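Long-range contacts in polyketide biosynthesis 3-hydroxy-3-methylglutaryl-ACP synthase PksG (Bacillus subtilis, PDB 4YXQ), which catalyses the aldol condensation of an acetyl group carried on the acyl carrier protein AcpK with a beta-ketothioester polyketide intermediate during bacillaene biosynthesis: residues 14-19 and 44-49; 358-363 and 392-397; 143-148 and 168-173; 50-55 and 414-419. All coordinates share one frame; numbering follows the deposited sequence.

Contact 1: 14-19 and 44-49; sequences GTAYLD and VALPYE
T15 OG1 donates to E49 OE1 at 2.6 Å, arriving from above the carboxylate plane, 53° out of it. The pair lies beside a small mixed sheet of this thiolase-like protein, where strand 16-19 runs between 41-44 and 360-361. The other carboxylate oxygen, E49 OE2, takes the backbone N-H of L46 at 2.9 Å on its anti lone pair, across a type I turn from L46 to E49. One water ties the two segments together: it accepts from T15 N at 2.7 Å and lies within hydrogen-bonding distance of V44 O and E49 OE2. With both oxygens engaged, the buried carboxylate is held against rotation, and its charge is probably eased by these donors. V44 N gives a backbone bond to A16 O, 3.0 Å long.

Packing closes round this polar knot. L46 reaches across T15 at about a right angle and places CD2 against both T15 CB and A16 CB. Outside the segments, L370 of helix 364-373 covers V44 and L46, while R147 donates to the carbonyl oxygens of L46 and E49. At the far end, the L18 isobutyl meets the valine branch, with L18 CD2 4.0 Å from V44 CG2.

Contact 2: 358-363 and 392-397; sequences RRYQLS and PGIMQS
Y360 and I394 meet because of how each first torsion is set. The tyrosine CG stands anti to its own backbone N (chi1 -176°), which carries the ring across to the loop 392-397. In I394 it is CG1 that lies beside the backbone N and opposite the carbonyl carbon (chi1 -67°), and this branch is the one laid on the ring. The two side chains cross at about a right angle. I394 CG1 sits over the centre of one ring face in a CH-pi contact, 3.7 Å from the Y360 centroid and only 14° off the ring normal. The end of the same branch goes on to L362, where I394 CD1 approaches L362 CD2 at 4.2 Å.

Around the rest of the ring the contacts are lighter. S397 OG comes to the edge, near the ring plane, 4.1 Å from Y360 CD1, and the backbone of G393 approaches obliquely at Y360 CE1. Beyond the ring, the hydroxyl Y360 OH hydrogen-bonds to E366 of helix 364-373. Strand 360-361 itself pairs with strand 16-19, so the ring links that small sheet to the loop leading into strand 403-410. No hydrogen bond joins the two segments: the contact rests on dispersion and CH-pi attraction, with the phenol's polar end served by E366.

Contact 3: 143-148 and 168-173; sequences SDISRF and AGAGAV
D144 and G171 form the tight end of this contact, an antiparallel hydrogen-bonded pair. D144 N gives to G171 O at 3.2 Å and G171 N to D144 O at 3.1 Å. At the neighbouring non-hydrogen-bonded pair, S143 and A172, the CA atoms are 4.3 Å apart, the usual spacing for such a pair. S143 OG lies 3.5 Å from A172 CB and hydrogen-bonds to P51 O of helix 51-64. A170 CA adds a CA-H...O contact to D144 O.

Past the end of the strands the regular pairing gives way to a side-chain bond. S146 OG, placed beside its backbone N (chi1 -48°), donates to G169 O at 2.7 Å in the carbonyl plane, on a lone pair. The outer end is looser and partly exposed. There A168 CB meets the edge of the poorly ordered F148 ring, 4.1 Å from F148 CZ, and residues 149-160 that follow are not modelled.

The D144 carboxylate leads away from G171 to S81, S83, G299 and the backbone N of E82, a proton donor/acceptor by similarity. The paired strands 137-144 and 171-178 sit within the large mixed sheet, between 74-80 and 5-12, with F54 of helix 51-64 packed against S143, A170 and A172.

Contact 4: 50-55 and 414-419; sequences DPVTFG and RKYRWI
D50 and Y416 approach from opposite directions, the carboxylate meeting the hydroxyl end of the ring near the ring plane. The two planes are 54° apart, and Y416 OH donates to D50 OD2 over a very short 2.5 Å. The R414 side chain instead slides past D50 antiparallel to it, its guanidinium nearly coplanar with the carboxylate (20°). R414 NH1 reaches the anti lone pair of D50 OD2 at 2.8 Å, forming a salt bridge through that single nitrogen. Two donors therefore grip OD2, which should favour the charged carboxylate.

The other oxygen turns into the helix. With CG between the backbone N and the carbonyl carbon (chi1 73°), D50 OD1 takes T53 N at 2.8 Å, nearly along its C-O axis, and V52 N more weakly. V52 crosses the tyrosine at about a right angle, putting CG1 over one ring face, 4.1 Å from the Y416 centroid. Y94 and Y98 of helix 91-98 meet the same tyrosine edge-to-face.

Such an aspartate is a classic N-cap: it closes the start of helix 51-64 with one oxygen and, with the other, ties that helix to strand 413-419, an edge strand, within this chain, of a small antiparallel sheet.

Overall arrangement
Contacts 1 and 2 share the small sheet, where strand 16-19 pairs with 360-361; their centres are about 9 Å apart. Contact 3 lies in the large mixed sheet, also about 9 Å from contact 1 between centres, and R147 bridges the two by reaching the 46-49 turn. Contact 4 follows directly from that turn, through helix 51-64, and touches contact 3 through P51 and S143. Along the chain, contacts 1, 3 and 2 close in that order, with 3 and 2 nested inside the long loop closed by contact 4. N-terminal and C-terminal parts of the chain are thereby joined beside the core sheet, where contact 3 comes closest to E82 and C114, active-site residues by similarity.

Contact 1: 14-19 and 44-49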
loop_
_atom_site.group_PDB
_atom_site.type_symbol
_atom_site.label_atom_id
_atom_site.label_comp_id
_atom_site.label_asym_id
_atom_site.label_seq_id
_atom_site.Cartn_x
_atom_site.Cartn_y
_atom_site.Cartn_z
ATOM N N GLY A 14 -11.232 -18.773 -8.043
ATOM C CA GLY A 14 -11.926 -18.477 -9.292
ATOM C C GLY A 14 -13.249 -19.189 -9.401
ATOM O O GLY A 14 -13.558 -20.081 -8.620
ATOM N N THR A 15 -14.034 -18.730 -10.362
ATOM C CA THR A 15 -15.276 -19.330 -10.758
ATOM C C THR A 15 -14.977 -20.317 -11.881
ATOM O O THR A 15 -15.592 -21.365 -11.983
ATOM C CB THR A 15 -16.201 -18.238 -11.305
ATOM O OG1 THR A 15 -16.517 -17.301 -10.270
ATOM C CG2 THR A 15 -17.491 -18.821 -11.861
ATOM N N ALA A 16 -13.984 -19.992 -12.697
ATOM C CA ALA A 16 -13.652 -20.761 -13.885
ATOM C C ALA A 16 -12.161 -20.889 -14.018
ATOM O O ALA A 16 -11.410 -20.050 -13.544
ATOM C CB ALA A 16 -14.200 -20.077 -15.121
ATOM N N TYR A 17 -11.751 -21.960 -14.700
ATOM C CA TYR A 17 -10.352 -22.325 -14.890
ATOM C C TYR A 17 -10.199 -23.060 -16.195
ATOM O O TYR A 17 -11.170 -23.547 -16.762
ATOM C CB TYR A 17 -9.884 -23.246 -13.762
ATOM C CG TYR A 17 -10.389 -24.677 -13.844
ATOM C CD1 TYR A 17 -9.620 -25.662 -14.400
ATOM C CD2 TYR A 17 -11.630 -25.031 -13.330
ATOM C CE1 TYR A 17 -10.076 -26.963 -14.463
ATOM C CE2 TYR A 17 -12.100 -26.319 -13.396
ATOM C CZ TYR A 17 -11.305 -27.285 -13.960
ATOM O OH TYR A 17 -11.783 -28.572 -14.050
ATOM N N LEU A 18 -8.973 -23.153 -16.678
ATOM C CA LEU A 18 -8.702 -23.975 -17.839
ATOM C C LEU A 18 -7.467 -24.815 -17.624
ATOM O O LEU A 18 -6.718 -24.629 -16.653
ATOM C CB LEU A 18 -8.586 -23.127 -19.114
ATOM C CG LEU A 18 -7.551 -22.005 -19.158
ATOM C CD1 LEU A 18 -6.156 -22.534 -19.474
ATOM C CD2 LEU A 18 -7.977 -20.970 -20.192
ATOM N N ASP A 19 -7.277 -25.750 -18.552
ATOM C CA ASP A 19 -6.182 -26.695 -18.506
ATOM C C ASP A 19 -4.979 -26.047 -19.179
ATOM O O ASP A 19 -5.017 -25.717 -20.361
ATOM C CB ASP A 19 -6.600 -27.977 -19.223
ATOM C CG ASP A 19 -5.520 -29.044 -19.199
ATOM O OD1 ASP A 19 -5.693 -30.030 -18.452
ATOM O OD2 ASP A 19 -4.510 -28.920 -19.923
ATOM N N VAL A 44 -9.085 -18.276 -14.161
ATOM C CA VAL A 44 -9.267 -17.163 -15.090
ATOM C C VAL A 44 -10.409 -16.282 -14.594
ATOM O O VAL A 44 -11.564 -16.722 -14.512
ATOM C CB VAL A 44 -9.674 -17.680 -16.473
ATOM C CG1 VAL A 44 -9.685 -16.551 -17.496
ATOM C CG2 VAL A 44 -8.732 -18.776 -16.914
ATOM N N ALA A 45 -10.123 -15.019 -14.364
ATOM C CA ALA A 45 -11.167 -14.097 -14.014
ATOM C C ALA A 45 -12.087 -13.871 -15.217
ATOM O O ALA A 45 -11.625 -13.535 -16.300
ATOM C CB ALA A 45 -10.578 -12.781 -13.544
ATOM N N LEU A 46 -13.389 -14.031 -14.999
ATOM C CA LEU A 46 -14.379 -13.644 -15.973
ATOM C C LEU A 46 -14.498 -12.101 -16.009
ATOM O O LEU A 46 -14.076 -11.422 -15.092
ATOM C CB LEU A 46 -15.745 -14.241 -15.625
ATOM C CG LEU A 46 -16.121 -15.705 -15.875
ATOM C CD1 LEU A 46 -15.692 -16.194 -17.242
ATOM C CD2 LEU A 46 -15.554 -16.597 -14.810
ATOM N N PRO A 47 -15.099 -11.546 -17.069
ATOM C CA PRO A 47 -15.201 -10.101 -17.143
ATOM C C PRO A 47 -16.114 -9.519 -16.075
ATOM O O PRO A 47 -15.974 -8.354 -15.703
ATOM C CB PRO A 47 -15.812 -9.860 -18.522
ATOM C CG PRO A 47 -15.449 -11.079 -19.287
ATOM C CD PRO A 47 -15.555 -12.200 -18.304
ATOM N N TYR A 48 -17.058 -10.318 -15.585
ATOM C CA TYR A 48 -17.881 -9.908 -14.454
ATOM C C TYR A 48 -17.214 -10.234 -13.093
ATOM O O TYR A 48 -17.901 -10.352 -12.083
ATOM C CB TYR A 48 -19.299 -10.494 -14.542
ATOM C CG TYR A 48 -19.406 -11.959 -14.942
ATOM C CD1 TYR A 48 -19.671 -12.329 -16.257
ATOM C CD2 TYR A 48 -19.259 -12.970 -13.988
ATOM C CE1 TYR A 48 -19.772 -13.657 -16.616
ATOM C CE2 TYR A 48 -19.356 -14.302 -14.350
ATOM C CZ TYR A 48 -19.620 -14.634 -15.658
ATOM O OH TYR A 48 -19.738 -15.963 -15.998
ATOM N N GLU A 49 -15.886 -10.327 -13.079
ATOM C CA GLU A 49 -15.145 -10.557 -11.863
ATOM C C GLU A 49 -13.985 -9.562 -11.827
ATOM O O GLU A 49 -13.474 -9.184 -12.844
ATOM C CB GLU A 49 -14.589 -11.989 -11.841
ATOM C CG GLU A 49 -15.605 -13.105 -11.693
ATOM C CD GLU A 49 -14.935 -14.466 -11.443
ATOM O OE1 GLU A 49 -15.147 -15.078 -10.363
ATOM O OE2 GLU A 49 -14.176 -14.919 -12.329
HETATM O O HOH W 1 -12.987 -17.266 -12.363
#

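Contact 2: 358-363 and 392-397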
loop_
_atom_site.group_PDB
_atom_site.type_symbol
_atom_site.label_atom_id
_atom_site.label_comp_id
_atom_site.label_asym_id
_atom_site.label_seq_id
_atom_site.Cartn_x
_atom_site.Cartn_y
_atom_site.Cartn_z
ATOM N N ARG A 358 -15.084 -27.734 -7.448
ATOM C CA ARG A 358 -16.387 -27.290 -7.973
ATOM C C ARG A 358 -16.347 -26.193 -9.049
ATOM O O ARG A 358 -17.387 -25.814 -9.570
ATOM C CB ARG A 358 -17.268 -26.798 -6.827
ATOM C CG ARG A 358 -17.959 -27.887 -6.039
ATOM C CD ARG A 358 -18.180 -27.443 -4.588
ATOM N NE ARG A 358 -19.215 -28.211 -3.904
ATOM C CZ ARG A 358 -19.136 -29.509 -3.590
ATOM N NH1 ARG A 358 -18.052 -30.232 -3.889
ATOM N NH2 ARG A 358 -20.163 -30.101 -2.975
ATOM N N ARG A 359 -15.180 -25.724 -9.455
ATOM C CA ARG A 359 -15.136 -24.646 -10.470
ATOM C C ARG A 359 -15.482 -25.134 -11.869
ATOM O O ARG A 359 -15.412 -26.308 -12.168
ATOM C CB ARG A 359 -13.759 -23.959 -10.480
ATOM C CG ARG A 359 -13.318 -23.440 -9.128
ATOM C CD ARG A 359 -11.844 -23.093 -9.134
ATOM N NE ARG A 359 -10.998 -24.251 -9.422
ATOM C CZ ARG A 359 -9.747 -24.210 -9.867
ATOM N NH1 ARG A 359 -9.160 -23.065 -10.141
ATOM N NH2 ARG A 359 -9.101 -25.341 -10.098
ATOM N N TYR A 360 -15.821 -24.201 -12.746
ATOM C CA TYR A 360 -16.247 -24.499 -14.129
ATOM C C TYR A 360 -15.035 -24.558 -15.055
ATOM O O TYR A 360 -14.225 -23.639 -15.055
ATOM C CB TYR A 360 -17.184 -23.402 -14.592
ATOM C CG TYR A 360 -17.773 -23.615 -15.956
ATOM C CD1 TYR A 360 -19.019 -24.229 -16.100
ATOM C CD2 TYR A 360 -17.120 -23.175 -17.101
ATOM C CE1 TYR A 360 -19.572 -24.437 -17.338
ATOM C CE2 TYR A 360 -17.703 -23.344 -18.343
ATOM C CZ TYR A 360 -18.931 -23.987 -18.444
ATOM O OH TYR A 360 -19.507 -24.225 -19.670
ATOM N N GLN A 361 -14.877 -25.639 -15.807
ATOM C CA GLN A 361 -13.750 -25.774 -16.743
ATOM C C GLN A 361 -14.109 -25.181 -18.096
ATOM O O GLN A 361 -15.048 -25.602 -18.728
ATOM C CB GLN A 361 -13.309 -27.227 -16.922
ATOM C CG GLN A 361 -12.202 -27.327 -17.953
ATOM C CD GLN A 361 -11.376 -28.602 -17.912
ATOM O OE1 GLN A 361 -11.485 -29.435 -17.012
ATOM N NE2 GLN A 361 -10.559 -28.771 -18.932
ATOM N N LEU A 362 -13.371 -24.178 -18.523
ATOM C CA LEU A 362 -13.585 -23.555 -19.815
ATOM C C LEU A 362 -13.053 -24.454 -20.921
ATOM O O LEU A 362 -12.067 -25.155 -20.741
ATOM C CB LEU A 362 -12.850 -22.223 -19.884
ATOM C CG LEU A 362 -13.231 -21.180 -18.833
ATOM C CD1 LEU A 362 -12.225 -20.031 -18.809
ATOM C CD2 LEU A 362 -14.629 -20.638 -19.077
ATOM N N SER A 363 -13.747 -24.456 -22.054
ATOM C CA SER A 363 -13.207 -24.975 -23.305
ATOM C C SER A 363 -12.468 -23.822 -23.905
ATOM O O SER A 363 -12.682 -22.680 -23.526
ATOM C CB SER A 363 -14.342 -25.370 -24.254
ATOM O OG SER A 363 -15.027 -24.215 -24.743
ATOM N N PRO A 392 -22.839 -18.881 -21.443
ATOM C CA PRO A 392 -24.138 -19.340 -20.940
ATOM C C PRO A 392 -24.136 -20.266 -19.727
ATOM O O PRO A 392 -24.943 -20.075 -18.821
ATOM C CB PRO A 392 -24.731 -20.058 -22.151
ATOM C CG PRO A 392 -24.211 -19.273 -23.311
ATOM C CD PRO A 392 -22.831 -18.810 -22.921
ATOM N N GLY A 393 -23.260 -21.261 -19.698
ATOM C CA GLY A 393 -23.359 -22.294 -18.660
ATOM C C GLY A 393 -22.950 -21.957 -17.220
ATOM O O GLY A 393 -23.326 -22.668 -16.289
ATOM N N ILE A 394 -22.208 -20.872 -17.024
ATOM C CA ILE A 394 -21.376 -20.756 -15.835
ATOM C C ILE A 394 -22.139 -20.451 -14.551
ATOM O O ILE A 394 -21.880 -21.077 -13.527
ATOM C CB ILE A 394 -20.236 -19.729 -16.031
ATOM C CG1 ILE A 394 -19.252 -20.243 -17.075
ATOM C CG2 ILE A 394 -19.489 -19.516 -14.732
ATOM C CD1 ILE A 394 -18.232 -19.223 -17.523
ATOM N N MET A 395 -23.023 -19.466 -14.582
ATOM C CA MET A 395 -23.664 -19.019 -13.343
ATOM C C MET A 395 -24.473 -20.145 -12.692
ATOM O O MET A 395 -24.112 -20.661 -11.621
ATOM C CB MET A 395 -24.541 -17.780 -13.608
ATOM C CG MET A 395 -23.758 -16.530 -13.972
ATOM S SD MET A 395 -23.225 -15.506 -12.583
ATOM C CE MET A 395 -22.854 -16.718 -11.311
ATOM N N GLN A 396 -25.552 -20.528 -13.365
ATOM C CA GLN A 396 -26.469 -21.579 -12.903
ATOM C C GLN A 396 -25.859 -22.984 -12.974
ATOM O O GLN A 396 -26.573 -23.974 -12.850
ATOM C CB GLN A 396 -27.807 -21.522 -13.684
ATOM C CG GLN A 396 -27.727 -21.785 -15.196
ATOM C CD GLN A 396 -26.975 -20.700 -15.975
ATOM O OE1 GLN A 396 -27.375 -19.528 -16.001
ATOM N NE2 GLN A 396 -25.865 -21.086 -16.593
ATOM N N SER A 397 -24.546 -23.063 -13.157
ATOM C CA SER A 397 -23.832 -24.329 -13.093
ATOM C C SER A 397 -23.719 -24.995 -11.721
ATOM O O SER A 397 -24.350 -26.025 -11.487
ATOM C CB SER A 397 -22.394 -24.175 -13.618
ATOM O OG SER A 397 -21.466 -24.952 -12.891
#

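Contact 3: 143-148 and 168-173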
loop_
_atom_site.group_PDB
_atom_site.type_symbol
_atom_site.label_atom_id
_atom_site.label_comp_id
_atom_site.label_asym_id
_atom_site.label_seq_id
_atom_site.Cartn_x
_atom_site.Cartn_y
_atom_site.Cartn_z
ATOM N N SER A 143 -5.184 -10.094 -3.383
ATOM C CA SER A 143 -6.060 -10.369 -4.506
ATOM C C SER A 143 -5.440 -9.899 -5.806
ATOM O O SER A 143 -5.136 -8.715 -5.961
ATOM C CB SER A 143 -7.392 -9.679 -4.265
ATOM O OG SER A 143 -8.404 -10.155 -5.139
ATOM N N ASP A 144 -5.247 -10.820 -6.738
ATOM C CA ASP A 144 -4.690 -10.461 -8.041
ATOM C C ASP A 144 -5.347 -11.236 -9.177
ATOM O O ASP A 144 -5.783 -12.362 -8.989
ATOM C CB ASP A 144 -3.181 -10.689 -8.034
ATOM C CG ASP A 144 -2.414 -9.519 -7.408
ATOM O OD1 ASP A 144 -2.532 -8.389 -7.981
ATOM O OD2 ASP A 144 -1.686 -9.740 -6.387
ATOM N N ILE A 145 -5.428 -10.615 -10.345
ATOM C CA ILE A 145 -5.951 -11.280 -11.526
ATOM C C ILE A 145 -5.048 -10.931 -12.698
ATOM O O ILE A 145 -4.304 -9.965 -12.651
ATOM C CB ILE A 145 -7.402 -10.887 -11.853
ATOM C CG1 ILE A 145 -7.455 -9.453 -12.358
ATOM C CG2 ILE A 145 -8.281 -10.998 -10.627
ATOM C CD1 ILE A 145 -8.852 -8.961 -12.684
ATOM N N SER A 146 -5.096 -11.755 -13.726
ATOM C CA SER A 146 -4.325 -11.526 -14.934
ATOM C C SER A 146 -5.322 -11.350 -16.068
ATOM O O SER A 146 -6.016 -12.288 -16.430
ATOM C CB SER A 146 -3.397 -12.721 -15.214
ATOM O OG SER A 146 -2.663 -13.111 -14.064
ATOM N N ARG A 147 -5.423 -10.136 -16.591
ATOM C CA ARG A 147 -6.139 -9.906 -17.844
ATOM C C ARG A 147 -5.158 -9.717 -18.999
ATOM O O ARG A 147 -3.949 -9.513 -18.767
ATOM C CB ARG A 147 -7.067 -8.696 -17.709
ATOM C CG ARG A 147 -8.207 -8.934 -16.723
ATOM C CD ARG A 147 -9.547 -8.365 -17.173
ATOM N NE ARG A 147 -10.279 -7.841 -16.014
ATOM C CZ ARG A 147 -11.269 -8.449 -15.364
ATOM N NH1 ARG A 147 -11.715 -9.648 -15.717
ATOM N NH2 ARG A 147 -11.824 -7.838 -14.342
ATOM N N PHE A 148 -5.680 -9.782 -20.229
ATOM C CA PHE A 148 -4.875 -9.547 -21.434
ATOM C C PHE A 148 -5.636 -8.774 -22.511
ATOM O O PHE A 148 -5.346 -7.597 -22.751
ATOM C CB PHE A 148 -4.375 -10.876 -21.986
ATOM C CG PHE A 148 -3.620 -11.701 -20.977
ATOM C CD1 PHE A 148 -2.258 -11.477 -20.739
ATOM C CD2 PHE A 148 -4.270 -12.682 -20.238
ATOM C CE1 PHE A 148 -1.563 -12.225 -19.801
ATOM C CE2 PHE A 148 -3.578 -13.432 -19.297
ATOM C CZ PHE A 148 -2.224 -13.203 -19.075
ATOM N N ALA A 168 -0.273 -17.625 -15.953
ATOM C CA ALA A 168 -0.724 -16.489 -15.150
ATOM C C ALA A 168 -2.179 -16.623 -14.693
ATOM O O ALA A 168 -3.109 -16.675 -15.498
ATOM C CB ALA A 168 -0.529 -15.206 -15.927
ATOM N N GLY A 169 -2.361 -16.628 -13.382
ATOM C CA GLY A 169 -3.613 -17.011 -12.783
ATOM C C GLY A 169 -4.388 -15.872 -12.194
ATOM O O GLY A 169 -4.175 -14.708 -12.495
ATOM N N ALA A 170 -5.351 -16.250 -11.380
ATOM C CA ALA A 170 -6.209 -15.290 -10.733
ATOM C C ALA A 170 -6.691 -15.977 -9.501
ATOM O O ALA A 170 -7.075 -17.149 -9.551
ATOM C CB ALA A 170 -7.371 -14.943 -11.634
ATOM N N GLY A 171 -6.685 -15.269 -8.399
ATOM C CA GLY A 171 -7.028 -15.852 -7.117
ATOM C C GLY A 171 -6.886 -14.842 -6.004
ATOM O O GLY A 171 -6.267 -13.782 -6.174
ATOM N N ALA A 172 -7.465 -15.173 -4.857
ATOM C CA ALA A 172 -7.301 -14.355 -3.677
ATOM C C ALA A 172 -7.254 -15.212 -2.436
ATOM O O ALA A 172 -7.871 -16.275 -2.357
ATOM C CB ALA A 172 -8.422 -13.331 -3.578
ATOM N N VAL A 173 -6.500 -14.735 -1.456
ATOM C CA VAL A 173 -6.437 -15.388 -0.192
ATOM C C VAL A 173 -6.654 -14.338 0.885
ATOM O O VAL A 173 -5.999 -13.315 0.876
ATOM C CB VAL A 173 -5.091 -16.052 0.024
ATOM C CG1 VAL A 173 -5.043 -16.693 1.402
ATOM C CG2 VAL A 173 -4.829 -17.072 -1.057
#

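Contact 4: 50-55 and 414-419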
loop_
_atom_site.group_PDB
_atom_site.type_symbol
_atom_site.label_atom_id
_atom_site.label_comp_id
_atom_site.label_asym_id
_atom_site.label_seq_id
_atom_site.Cartn_x
_atom_site.Cartn_y
_atom_site.Cartn_z
ATOM N N ASP A 50 -13.554 -9.176 -10.635
ATOM C CA ASP A 50 -12.415 -8.297 -10.482
ATOM C C ASP A 50 -11.735 -8.547 -9.120
ATOM O O ASP A 50 -12.110 -9.484 -8.418
ATOM C CB ASP A 50 -12.868 -6.844 -10.694
ATOM C CG ASP A 50 -13.683 -6.307 -9.551
ATOM O OD1 ASP A 50 -13.936 -7.049 -8.559
ATOM O OD2 ASP A 50 -14.058 -5.110 -9.659
ATOM N N PRO A 51 -10.711 -7.752 -8.751
ATOM C CA PRO A 51 -10.070 -8.078 -7.472
ATOM C C PRO A 51 -10.934 -7.899 -6.250
ATOM O O PRO A 51 -10.657 -8.457 -5.200
ATOM C CB PRO A 51 -8.846 -7.137 -7.453
ATOM C CG PRO A 51 -8.514 -6.951 -8.906
ATOM C CD PRO A 51 -9.856 -6.883 -9.565
ATOM N N VAL A 52 -11.985 -7.108 -6.363
ATOM C CA VAL A 52 -12.930 -6.967 -5.272
ATOM C C VAL A 52 -13.726 -8.252 -5.151
ATOM O O VAL A 52 -13.932 -8.759 -4.068
ATOM C CB VAL A 52 -13.909 -5.814 -5.531
ATOM C CG1 VAL A 52 -14.944 -5.761 -4.410
ATOM C CG2 VAL A 52 -13.163 -4.494 -5.694
ATOM N N THR A 53 -14.239 -8.716 -6.280
ATOM C CA THR A 53 -14.986 -9.986 -6.377
ATOM C C THR A 53 -14.199 -11.120 -5.756
ATOM O O THR A 53 -14.686 -11.837 -4.885
ATOM C CB THR A 53 -15.266 -10.264 -7.868
ATOM O OG1 THR A 53 -16.477 -9.603 -8.203
ATOM C CG2 THR A 53 -15.371 -11.722 -8.203
ATOM N N PHE A 54 -12.965 -11.265 -6.213
ATOM C CA PHE A 54 -12.109 -12.318 -5.701
ATOM C C PHE A 54 -11.840 -12.136 -4.198
ATOM O O PHE A 54 -11.907 -13.103 -3.435
ATOM C CB PHE A 54 -10.821 -12.377 -6.487
ATOM C CG PHE A 54 -10.927 -13.188 -7.739
ATOM C CD1 PHE A 54 -10.309 -14.431 -7.827
ATOM C CD2 PHE A 54 -11.588 -12.702 -8.845
ATOM C CE1 PHE A 54 -10.370 -15.175 -8.983
ATOM C CE2 PHE A 54 -11.667 -13.444 -10.000
ATOM C CZ PHE A 54 -11.065 -14.692 -10.069
ATOM N N GLY A 55 -11.593 -10.900 -3.773
ATOM C CA GLY A 55 -11.278 -10.667 -2.370
ATOM C C GLY A 55 -12.465 -10.966 -1.477
ATOM O O GLY A 55 -12.341 -11.602 -0.424
ATOM N N ARG A 414 -18.074 1.291 -9.275
ATOM C CA ARG A 414 -18.393 -0.109 -9.523
ATOM C C ARG A 414 -19.555 -0.583 -8.683
ATOM O O ARG A 414 -19.631 -0.279 -7.484
ATOM C CB ARG A 414 -17.186 -0.981 -9.246
ATOM C CG ARG A 414 -15.985 -0.550 -10.066
ATOM C CD ARG A 414 -14.988 -1.671 -10.288
ATOM N NE ARG A 414 -14.010 -1.272 -11.297
ATOM C CZ ARG A 414 -13.213 -2.103 -11.959
ATOM N NH1 ARG A 414 -13.244 -3.407 -11.724
ATOM N NH2 ARG A 414 -12.378 -1.612 -12.855
ATOM N N LYS A 415 -20.459 -1.326 -9.326
ATOM C CA LYS A 415 -21.616 -1.902 -8.659
ATOM C C LYS A 415 -21.494 -3.393 -8.736
ATOM O O LYS A 415 -21.285 -3.937 -9.821
ATOM C CB LYS A 415 -22.947 -1.509 -9.319
ATOM C CG LYS A 415 -23.013 -0.136 -9.972
ATOM C CD LYS A 415 -23.214 1.010 -8.981
ATOM C CE LYS A 415 -23.093 2.325 -9.741
ATOM N NZ LYS A 415 -23.321 3.543 -8.923
ATOM N N TYR A 416 -21.672 -4.035 -7.582
ATOM C CA TYR A 416 -21.533 -5.458 -7.426
ATOM C C TYR A 416 -22.865 -6.078 -6.993
ATOM O O TYR A 416 -23.688 -5.403 -6.419
ATOM C CB TYR A 416 -20.436 -5.753 -6.398
ATOM C CG TYR A 416 -19.065 -5.229 -6.805
ATOM C CD1 TYR A 416 -18.201 -6.003 -7.547
ATOM C CD2 TYR A 416 -18.632 -3.965 -6.422
ATOM C CE1 TYR A 416 -16.944 -5.549 -7.897
ATOM C CE2 TYR A 416 -17.370 -3.495 -6.788
ATOM C CZ TYR A 416 -16.533 -4.300 -7.540
ATOM O OH TYR A 416 -15.291 -3.852 -7.903
ATOM N N ARG A 417 -23.062 -7.366 -7.291
ATOM C CA ARG A 417 -24.323 -8.075 -7.023
ATOM C C ARG A 417 -24.043 -9.474 -6.444
ATOM O O ARG A 417 -23.137 -10.186 -6.894
ATOM C CB ARG A 417 -25.180 -8.175 -8.333
ATOM N N TRP A 418 -24.813 -9.836 -5.425
ATOM C CA TRP A 418 -24.797 -11.185 -4.895
ATOM C C TRP A 418 -25.643 -12.118 -5.742
ATOM O O TRP A 418 -26.754 -11.783 -6.120
ATOM C CB TRP A 418 -25.320 -11.200 -3.467
ATOM C CG TRP A 418 -24.395 -10.513 -2.503
ATOM C CD1 TRP A 418 -24.551 -9.268 -1.983
ATOM C CD2 TRP A 418 -23.157 -11.023 -1.970
ATOM N NE1 TRP A 418 -23.509 -8.974 -1.142
ATOM C CE2 TRP A 418 -22.640 -10.031 -1.105
ATOM C CE3 TRP A 418 -22.448 -12.230 -2.122
ATOM C CZ2 TRP A 418 -21.433 -10.193 -0.399
ATOM C CZ3 TRP A 418 -21.242 -12.402 -1.419
ATOM C CH2 TRP A 418 -20.744 -11.381 -0.571
ATOM N N ILE A 419 -25.100 -13.287 -6.049
ATOM C CA ILE A 419 -25.794 -14.278 -6.843
ATOM C C ILE A 419 -25.812 -15.626 -6.141
ATOM O O ILE A 419 -24.756 -16.252 -5.924
ATOM C CB ILE A 419 -25.148 -14.401 -8.230
ATOM C CG1 ILE A 419 -25.453 -13.128 -9.012
ATOM C CG2 ILE A 419 -25.654 -15.645 -8.974
ATOM C CD1 ILE A 419 -24.786 -13.076 -10.365
#